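Local coordinates for chitin-binding domain 3 protein (Micromonospora aurantiaca ATCC 27029, PDB 5OPF) that probably cleaves polysaccharides such as cellulose or chitin oxidatively, as a copper-dependent lytic polysaccharide monooxygenase, at residues A[81-84]-A[88-91]; A[123-128]-A[167-172]. One frame throughout, in Å; residues are numbered along the deposited sequence.

How the contacts relate
Contacts 1 and 2 follow one another along the chain, and their centres lie 10 Å apart on the same side of the molecule. Residues 88-91 join them: while Trp89 reaches back to 81-84 in contact 1, its carbonyl O accepts a probable hydrogen bond from Arg169 NH1 of contact 2, at 2.8 Å. The same guanidinium packs against Thr91, whose CG2 is 3.5 Å from Arg169 NH1, and Leu125 CD2 rests 3.5 Å from Ala88 CA. Residues 88-91 are thus shared ground: the Trp89 ring serves contact 1, while their backbone and Thr91 meet Arg169 and Leu125 of contact 2. Neither contact supplies a copper ligand; the metal is bound by His1, His108 and Tyr185.

Contact 1: A[81-84]-A[88-91]; sequences NALD and AWKT
Three groups gather at Ala82 O: Gln36 NE2 and Thr85 OG1 donate hydrogen bonds to it, and the benzo edge of the Trp89 indole comes up to it. Trp89 CZ2 lies 3.5 Å from Ala82 O, with the oxygen near the plane of the ring, so the carbonyl meets the C-H rim and not the pi face. The neighbouring carbonyl meets the indole obliquely, with Leu83 O 3.8 Å from Trp89 CZ2. Leu83 adds the apolar part, its CD2 touching Trp89 CH2 at 3.9 Å, and the two side chains cross nearly at right angles.

Both segments belong to the long loop between helix 75-78 and strand 92-93, and Trp89 folds that loop back on its own 3-10 turn. This turn, residues 81-84, is closed by the bond from Asp84 N to Asn81 O (3.0 Å); it brings both carbonyl oxygens near the ring, but only the Ala82 C=O is directed toward it. With CG anti to its carbonyl carbon (chi1 -68°) and chi2 at 90°, Trp89 points the indole back at 81-84, with NE1 donating to Thr85 O. Arg10 serves both sides, as donor to Leu83 O and as cation-pi partner of the ring. The electropositive C-H rim of the indole probably complements Ala82 O, giving a buried contact in which the ring edge meets a backbone oxygen that already accepts two hydrogen bonds.

Contact 2: A[123-128]-A[167-172]; sequences NALTSP and TGRHVV
Arg169 lies across Ala124 and Leu125, the second and third residues of an Asx turn begun by Asn123, in the loop between strands 110-118 and 134-140 of the immunoglobulin-like beta-sandwich core usual in this family. The arginine belongs to strand 169-178, so the contact lays that loop over the beginning of the strand.

Leu125 meets Arg169 at about a right angle. Its CD2 methyl sits 3.5 Å above one face of the guanidinium, displaced toward the rim and nearest NE, while CG and CD2 also pack against Arg169 CD. The arginine leaves the strand with CG anti to its backbone N (chi1 173°) and then bends at chi3 (-76°), which turns the flat head to present a face to the leucine; NH1 is held by Trp89 O. Ala124 points its methyl group at the strand and fits between two side chains, with CB 4.0 Å from Arg169 CD and 4.0 Å from Val171 CG2. Val171 also touches Leu129 and, on strand 183-192, Cys188 and Asp190.

Asn123 ties the turn together with three hydrogen bonds. Its OD1 accepts from Leu125 N at 2.9 Å, with the donor above the carbonyl plane, and its backbone O takes bonds from both Thr126 N and Ser127 N. No direct hydrogen bond crosses between the segments, but one water does: it accepts from Ala124 N at 3.0 Å and donates to Arg169 O at 2.8 Å.

Contact 1: A[81-84]-A[88-91]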
ATOM      1  N   ASN A  81     -10.226   7.146   2.346  1.00  6.68           N
ATOM      2  CA  ASN A  81     -11.343   6.386   1.787  1.00  6.83           C
ATOM      3  C   ASN A  81     -11.292   6.289   0.268  1.00  7.05           C
ATOM      4  O   ASN A  81     -11.731   5.283  -0.303  1.00  7.28           O
ATOM      5  CB  ASN A  81     -12.669   7.016   2.205  1.00  8.02           C
ATOM      6  CG  ASN A  81     -13.015   6.763   3.658  1.00  7.64           C
ATOM      7  OD1 ASN A  81     -12.250   6.157   4.398  1.00  8.98           O
ATOM      8  ND2 ASN A  81     -14.183   7.237   4.069  1.00  9.70           N
ATOM      9  N   ALA A  82     -10.824   7.339  -0.413  1.00  7.15           N
ATOM     10  CA  ALA A  82     -10.798   7.315  -1.873  1.00  6.82           C
ATOM     11  C   ALA A  82      -9.834   6.276  -2.436  1.00  6.44           C
ATOM     12  O   ALA A  82      -9.921   5.948  -3.629  1.00  6.50           O
ATOM     13  CB  ALA A  82     -10.464   8.694  -2.428  1.00  8.19           C
ATOM     14  N   LEU A  83      -8.940   5.726  -1.613  1.00  5.95           N
ATOM     15  CA  LEU A  83      -8.085   4.644  -2.084  1.00  6.04           C
ATOM     16  C   LEU A  83      -8.845   3.335  -2.237  1.00  5.86           C
ATOM     17  O   LEU A  83      -8.290   2.389  -2.814  1.00  6.87           O
ATOM     18  CB  LEU A  83      -6.876   4.469  -1.155  1.00  6.40           C
ATOM     19  CG  LEU A  83      -6.049   5.729  -0.882  1.00  6.85           C
ATOM     20  CD1 LEU A  83      -4.834   5.315  -0.072  1.00  7.62           C
ATOM     21  CD2 LEU A  83      -5.658   6.448  -2.171  1.00  7.71           C
ATOM     22  N   ASP A  84     -10.080   3.245  -1.731  1.00  5.84           N
ATOM     23  CA  ASP A  84     -10.889   2.043  -1.886  1.00  6.64           C
ATOM     24  C   ASP A  84     -11.661   2.015  -3.206  1.00  7.26           C
ATOM     25  O   ASP A  84     -12.310   1.006  -3.516  1.00  9.68           O
ATOM     26  CB  ASP A  84     -11.896   1.914  -0.727  1.00  7.45           C
ATOM     27  CG  ASP A  84     -11.240   1.593   0.610  1.00  7.01           C
ATOM     28  OD1 ASP A  84     -10.233   0.843   0.627  1.00  6.96           O
ATOM     29  OD2 ASP A  84     -11.789   2.065   1.643  1.00  7.24           O
ATOM     30  N   ALA A  88      -9.133   1.908 -12.768  1.00  8.49           N
ATOM     31  CA  ALA A  88      -7.865   1.685 -13.474  1.00  8.59           C
ATOM     32  C   ALA A  88      -6.728   2.490 -12.831  1.00  7.29           C
ATOM     33  O   ALA A  88      -6.138   3.394 -13.429  1.00  8.17           O
ATOM     34  CB  ALA A  88      -8.024   2.003 -14.959  1.00  8.81           C
ATOM     35  N   TRP A  89      -6.404   2.124 -11.594  1.00  7.10           N
ATOM     36  CA  TRP A  89      -5.247   2.684 -10.906  1.00  6.31           C
ATOM     37  C   TRP A  89      -3.982   2.389 -11.701  1.00  6.65           C
ATOM     38  O   TRP A  89      -3.830   1.304 -12.274  1.00  7.41           O
ATOM     39  CB  TRP A  89      -5.113   2.037  -9.522  1.00  6.87           C
ATOM     40  CG  TRP A  89      -6.210   2.402  -8.568  1.00  6.71           C
ATOM     41  CD1 TRP A  89      -7.407   1.748  -8.386  1.00  6.95           C
ATOM     42  CD2 TRP A  89      -6.223   3.516  -7.669  1.00  6.32           C
ATOM     43  NE1 TRP A  89      -8.155   2.389  -7.436  1.00  7.39           N
ATOM     44  CE2 TRP A  89      -7.456   3.475  -6.980  1.00  6.52           C
ATOM     45  CE3 TRP A  89      -5.318   4.545  -7.382  1.00  6.04           C
ATOM     46  CZ2 TRP A  89      -7.807   4.427  -6.030  1.00  6.61           C
ATOM     47  CZ3 TRP A  89      -5.666   5.486  -6.433  1.00  6.53           C
ATOM     48  CH2 TRP A  89      -6.905   5.425  -5.775  1.00  6.51           C
ATOM     49  N   LYS A  90      -3.065   3.346 -11.748  1.00  6.31           N
ATOM     50  CA  LYS A  90      -1.826   3.138 -12.484  1.00  6.90           C
ATOM     51  C   LYS A  90      -0.976   2.044 -11.845  1.00  6.11           C
ATOM     52  O   LYS A  90      -0.707   2.062 -10.638  1.00  6.33           O
ATOM     53  CB  LYS A  90      -1.027   4.436 -12.567  1.00  8.18           C
ATOM     54  CG  LYS A  90      -1.740   5.564 -13.286  1.00 11.60           C
ATOM     55  CD  LYS A  90      -2.210   5.196 -14.684  1.00 12.72           C
ATOM     56  CE  LYS A  90      -2.914   6.385 -15.336  1.00 12.10           C
ATOM     57  NZ  LYS A  90      -3.514   6.025 -16.650  1.00 16.68           N
ATOM     58  N   THR A  91      -0.513   1.109 -12.678  1.00  6.27           N
ATOM     59  CA  THR A  91       0.341   0.006 -12.253  1.00  6.09           C
ATOM     60  C   THR A  91       1.809   0.309 -12.546  1.00  6.42           C
ATOM     61  O   THR A  91       2.140   1.166 -13.371  1.00  7.41           O
ATOM     62  CB  THR A  91      -0.040  -1.283 -12.994  1.00  6.27           C
ATOM     63  OG1 THR A  91       0.084  -1.070 -14.406  1.00  6.94           O
ATOM     64  CG2 THR A  91      -1.464  -1.710 -12.688  1.00  6.78           C
TER

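Contact 2: A[123-128]-A[167-172]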
ATOM      1  N   ASN A 123     -10.244  -9.214 -10.478  1.00  8.33           N
ATOM      2  CA  ASN A 123     -10.299  -8.086 -11.409  1.00  9.03           C
ATOM      3  C   ASN A 123     -10.345  -6.761 -10.643  1.00  8.70           C
ATOM      4  O   ASN A 123     -11.415  -6.324 -10.201  1.00  9.52           O
ATOM      5  CB  ASN A 123     -11.498  -8.212 -12.339  1.00 11.10           C
ATOM      6  CG  ASN A 123     -11.465  -7.184 -13.453  1.00 10.62           C
ATOM      7  OD1 ASN A 123     -10.710  -6.217 -13.396  1.00 12.40           O
ATOM      8  ND2 ASN A 123     -12.284  -7.390 -14.472  1.00 14.10           N
ATOM      9  N   ALA A 124      -9.191  -6.104 -10.512  1.00  8.01           N
ATOM     10  CA  ALA A 124      -9.111  -4.850  -9.774  1.00  8.27           C
ATOM     11  C   ALA A 124      -9.912  -3.731 -10.417  1.00 10.28           C
ATOM     12  O   ALA A 124     -10.202  -2.727  -9.749  1.00  9.87           O
ATOM     13  CB  ALA A 124      -7.652  -4.413  -9.671  1.00  9.40           C
ATOM     14  N   LEU A 125     -10.239  -3.860 -11.703  1.00  8.85           N
ATOM     15  CA  LEU A 125     -10.984  -2.817 -12.399  1.00 10.25           C
ATOM     16  C   LEU A 125     -12.449  -2.804 -12.000  1.00 13.80           C
ATOM     17  O   LEU A 125     -13.107  -1.761 -12.113  1.00 16.70           O
ATOM     18  CB  LEU A 125     -10.885  -3.028 -13.910  1.00 10.36           C
ATOM     19  CG  LEU A 125      -9.477  -2.972 -14.502  1.00  8.64           C
ATOM     20  CD1 LEU A 125      -9.507  -3.243 -15.998  1.00 10.29           C
ATOM     21  CD2 LEU A 125      -8.780  -1.651 -14.208  1.00  9.47           C
ATOM     22  N   THR A 126     -12.988  -3.946 -11.559  1.00 11.74           N
ATOM     23  CA  THR A 126     -14.420  -4.095 -11.337  1.00 12.06           C
ATOM     24  C   THR A 126     -14.805  -4.523  -9.930  1.00 11.72           C
ATOM     25  O   THR A 126     -15.976  -4.361  -9.564  1.00 14.84           O
ATOM     26  CB  THR A 126     -15.011  -5.148 -12.288  1.00 14.36           C
ATOM     27  OG1 THR A 126     -14.450  -6.432 -11.982  1.00 17.97           O
ATOM     28  CG2 THR A 126     -14.729  -4.792 -13.739  1.00 17.32           C
ATOM     29  N   SER A 127     -13.888  -5.075  -9.143  1.00  9.81           N
ATOM     30  CA  SER A 127     -14.270  -5.777  -7.931  1.00  9.30           C
ATOM     31  C   SER A 127     -13.569  -5.186  -6.716  1.00  8.49           C
ATOM     32  O   SER A 127     -12.358  -4.942  -6.763  1.00  9.11           O
ATOM     33  CB  SER A 127     -13.851  -7.248  -8.037  1.00 11.33           C
ATOM     34  OG  SER A 127     -14.481  -7.874  -9.139  1.00 14.24           O
ATOM     35  N   PRO A 128     -14.282  -4.983  -5.606  1.00  8.83           N
ATOM     36  CA  PRO A 128     -13.627  -4.501  -4.387  1.00  8.83           C
ATOM     37  C   PRO A 128     -12.626  -5.533  -3.893  1.00  8.02           C
ATOM     38  O   PRO A 128     -12.826  -6.741  -4.052  1.00  9.29           O
ATOM     39  CB  PRO A 128     -14.789  -4.338  -3.404  1.00 10.55           C
ATOM     40  CG  PRO A 128     -15.806  -5.285  -3.884  1.00 14.11           C
ATOM     41  CD  PRO A 128     -15.702  -5.295  -5.375  1.00 11.32           C
ATOM     42  N   THR A 167      -0.408 -13.221 -13.945  1.00  6.79           N
ATOM     43  CA  THR A 167      -0.172 -12.440 -15.151  1.00  6.87           C
ATOM     44  C   THR A 167      -1.109 -11.244 -15.123  1.00  6.54           C
ATOM     45  O   THR A 167      -2.212 -11.307 -14.566  1.00  6.83           O
ATOM     46  CB  THR A 167      -0.390 -13.249 -16.450  1.00  7.26           C
ATOM     47  OG1 THR A 167      -1.751 -13.696 -16.514  1.00  7.56           O
ATOM     48  CG2 THR A 167       0.568 -14.431 -16.508  1.00  7.67           C
ATOM     49  N   GLY A 168      -0.655 -10.139 -15.706  1.00  6.52           N
ATOM     50  CA  GLY A 168      -1.497  -8.963 -15.806  1.00  6.31           C
ATOM     51  C   GLY A 168      -1.668  -8.214 -14.487  1.00  5.97           C
ATOM     52  O   GLY A 168      -0.891  -8.347 -13.531  1.00  5.88           O
ATOM     53  N   ARG A 169      -2.723  -7.396 -14.466  1.00  5.83           N
ATOM     54  CA  ARG A 169      -2.985  -6.465 -13.373  1.00  5.57           C
ATOM     55  C   ARG A 169      -3.358  -7.190 -12.086  1.00  5.43           C
ATOM     56  O   ARG A 169      -4.232  -8.067 -12.075  1.00  5.83           O
ATOM     57  CB  ARG A 169      -4.138  -5.547 -13.772  1.00  5.96           C
ATOM     58  CG  ARG A 169      -4.642  -4.634 -12.669  1.00  6.03           C
ATOM     59  CD  ARG A 169      -5.792  -3.761 -13.117  1.00  6.95           C
ATOM     60  NE  ARG A 169      -5.419  -2.635 -13.967  1.00  6.78           N
ATOM     61  CZ  ARG A 169      -5.037  -1.447 -13.496  1.00  6.61           C
ATOM     62  NH1 ARG A 169      -4.939  -1.249 -12.192  1.00  6.85           N
ATOM     63  NH2 ARG A 169      -4.773  -0.447 -14.322  1.00  8.00           N
ATOM     64  N   HIS A 170      -2.729  -6.758 -10.989  1.00  5.28           N
ATOM     65  CA  HIS A 170      -2.916  -7.321  -9.654  1.00  5.17           C
ATOM     66  C   HIS A 170      -2.756  -6.220  -8.610  1.00  5.00           C
ATOM     67  O   HIS A 170      -2.404  -5.082  -8.928  1.00  5.22           O
ATOM     68  CB  HIS A 170      -1.948  -8.496  -9.439  1.00  5.30           C
ATOM     69  CG  HIS A 170      -2.464  -9.754 -10.029  1.00  5.50           C
ATOM     70  ND1 HIS A 170      -3.490 -10.447  -9.428  1.00  5.73           N
ATOM     71  CD2 HIS A 170      -2.165 -10.403 -11.180  1.00  5.73           C
ATOM     72  CE1 HIS A 170      -3.787 -11.489 -10.183  1.00  5.85           C
ATOM     73  NE2 HIS A 170      -3.007 -11.482 -11.253  1.00  6.13           N
ATOM     74  N   VAL A 171      -3.032  -6.577  -7.354  1.00  4.93           N
ATOM     75  CA  VAL A 171      -2.802  -5.694  -6.219  1.00  4.88           C
ATOM     76  C   VAL A 171      -1.932  -6.423  -5.202  1.00  4.81           C
ATOM     77  O   VAL A 171      -2.186  -7.589  -4.871  1.00  5.65           O
ATOM     78  CB  VAL A 171      -4.128  -5.232  -5.577  1.00  5.11           C
ATOM     79  CG1 VAL A 171      -3.867  -4.261  -4.433  1.00  6.50           C
ATOM     80  CG2 VAL A 171      -5.035  -4.567  -6.617  1.00  6.54           C
ATOM     81  N   VAL A 172      -0.901  -5.732  -4.724  1.00  4.76           N
ATOM     82  CA  VAL A 172      -0.096  -6.142  -3.582  1.00  4.78           C
ATOM     83  C   VAL A 172      -0.676  -5.456  -2.350  1.00  5.02           C
ATOM     84  O   VAL A 172      -1.001  -4.263  -2.376  1.00  5.38           O
ATOM     85  CB  VAL A 172       1.378  -5.733  -3.783  1.00  5.27           C
ATOM     86  CG1 VAL A 172       2.246  -6.276  -2.654  1.00  5.37           C
ATOM     87  CG2 VAL A 172       1.905  -6.196  -5.140  1.00  7.15           C
TER
HETATM   88  O   HOH W   1      -6.974  -7.559 -11.880  1.00 13.08           O